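Local coordinates for like-Sm ribonucleoprotein core (Methanococcus vannielii, PDB 5MKN), which probably binds RNA as a ring-forming archaeal Sm-like protein of seven copies, at the uridine-5'-monophosphate site. Numbering follows the deposited sequence. Chains: chain A/B, Like-Sm ribonucleoprotein core.

The uridine-5'-monophosphate site. Residues chain A 6-8, 38; chain B 37. With U5P (uridine-5'-monophosphate), chain C.
A partly occupied uridine-5'-monophosphate lies here in a site at the seam between two neighbouring subunits of the seven-membered Sm-type ring. Whether this is a natural RNA site the structure alone does not show. Chain A gives the N-terminal segment just before its helix 9-12, together with the loop that follows strand 32-36. Chain B gives the residue just after its own strand 32-36. The nucleotide is hidden over somewhat less than half of its surface.

The uracil points its O4 carbonyl at the backbone of A:Leu8. The amide N of A:Leu8 donates a hydrogen bond to O4 of U5P at 3.0 Å, with 156° at the hydrogen. The bond suits a carbonyl at this position; on its own it does not establish a choice of base. The A:Leu8 side chain turns back toward the base, its CG anti to the carbonyl carbon (chi1 -44°). That brings A:Leu8 CD1 to 3.9 Å from C4 of U5P.

The aliphatic part of A:Arg6 lies across one face of the uracil, over its N3 and O2 side. A:Arg6 CB is 3.8 Å from N3 of U5P. A:Arg6 CD is 3.7 Å from O2 of U5P. The chain bends at chi3, and its carbons rather than its guanidinium make the contact.

A:Pro7 stands beside O4 and against B:Asp37, though the nucleotide hides very little of it. Its CD is 3.4 Å from O4 of U5P, while its ring crosses the B:Asp37 side chain at about a right angle. An alanine here would lose the ring carbons CG and CD that touch O4 and B:Asp37, and would probably loosen the backbone that presents the A:Leu8 amide.

B:Asp37 reaches the C5 side of the uracil from the other subunit, its CB 3.3 Å from C5 of U5P. Its CG takes the crowded position between backbone N and carbonyl carbon (chi1 62°). A:Leu38 loses the most surface to the nucleotide among these residues. It lies on the opposite side of the base plane from A:Arg6 and puts its CD1 methyl against the sugar, 3.6 Å from C5' of U5P. The same A:Leu38 CD1 is 3.4 Å from the ester oxygen O5' of U5P.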
# COMPACT_ATOMS: atom_id res chain seq x y z
N ARG A 6 -9.16 -19.48 -10.43
CA ARG A 6 -10.06 -18.61 -9.67
C ARG A 6 -10.19 -19.11 -8.24
O ARG A 6 -11.22 -19.65 -7.85
CB ARG A 6 -11.45 -18.54 -10.33
CG ARG A 6 -11.47 -17.97 -11.74
CD ARG A 6 -12.89 -17.62 -12.20
NE ARG A 6 -13.80 -18.77 -12.19
CZ ARG A 6 -13.92 -19.64 -13.18
NH1 ARG A 6 -13.19 -19.53 -14.28
NH2 ARG A 6 -14.77 -20.64 -13.07
N PRO A 7 -9.16 -18.90 -7.41
CA PRO A 7 -9.21 -19.43 -6.04
C PRO A 7 -10.38 -18.90 -5.23
O PRO A 7 -10.93 -19.64 -4.41
CB PRO A 7 -7.86 -19.00 -5.45
CG PRO A 7 -7.49 -17.81 -6.22
CD PRO A 7 -7.95 -18.09 -7.63
N LEU A 8 -10.81 -17.66 -5.46
CA LEU A 8 -11.95 -17.17 -4.69
C LEU A 8 -13.27 -17.81 -5.08
O LEU A 8 -14.29 -17.50 -4.44
CB LEU A 8 -12.05 -15.66 -4.80
CG LEU A 8 -10.71 -14.96 -4.68
CD1 LEU A 8 -10.91 -13.49 -5.01
CD2 LEU A 8 -10.08 -15.17 -3.30
N LEU A 38 -14.16 -9.69 -5.48
CA LEU A 38 -12.81 -9.99 -5.94
C LEU A 38 -11.73 -9.21 -5.18
O LEU A 38 -10.55 -9.52 -5.36
CB LEU A 38 -12.69 -9.71 -7.44
CG LEU A 38 -13.80 -10.32 -8.30
CD1 LEU A 38 -13.53 -10.13 -9.78
CD2 LEU A 38 -14.01 -11.80 -7.99
N ASP B 37 -4.33 -17.21 -8.52
CA ASP B 37 -4.61 -16.17 -9.51
C ASP B 37 -3.46 -15.17 -9.60
O ASP B 37 -2.41 -15.37 -8.98
CB ASP B 37 -5.93 -15.46 -9.18
CG ASP B 37 -5.90 -14.74 -7.83
OD1 ASP B 37 -4.86 -14.14 -7.46
OD2 ASP B 37 -6.93 -14.75 -7.13
N1 U5P C . -10.04 -13.42 -10.95
C2 U5P C . -11.21 -14.11 -10.59
N3 U5P C . -11.27 -14.84 -9.43
C4 U5P C . -10.18 -14.91 -8.61
C5 U5P C . -9.02 -14.24 -8.96
C6 U5P C . -8.95 -13.50 -10.13
O2 U5P C . -12.25 -14.10 -11.25
O4 U5P C . -10.25 -15.58 -7.59
C1' U5P C . -9.85 -12.62 -12.19
C2' U5P C . -10.66 -13.13 -13.38
C3' U5P C . -11.41 -11.92 -13.89
C4' U5P C . -10.76 -10.74 -13.19
O3' U5P C . -11.27 -11.84 -15.29
O4' U5P C . -10.18 -11.25 -12.00
C5' U5P C . -11.75 -9.63 -12.86
O5' U5P C . -11.17 -8.81 -11.87
P U5P C . -11.39 -7.21 -11.81
O1P U5P C . -12.87 -6.90 -11.77
O2P U5P C . -10.74 -6.56 -13.02
O3P U5P C . -10.74 -6.68 -10.55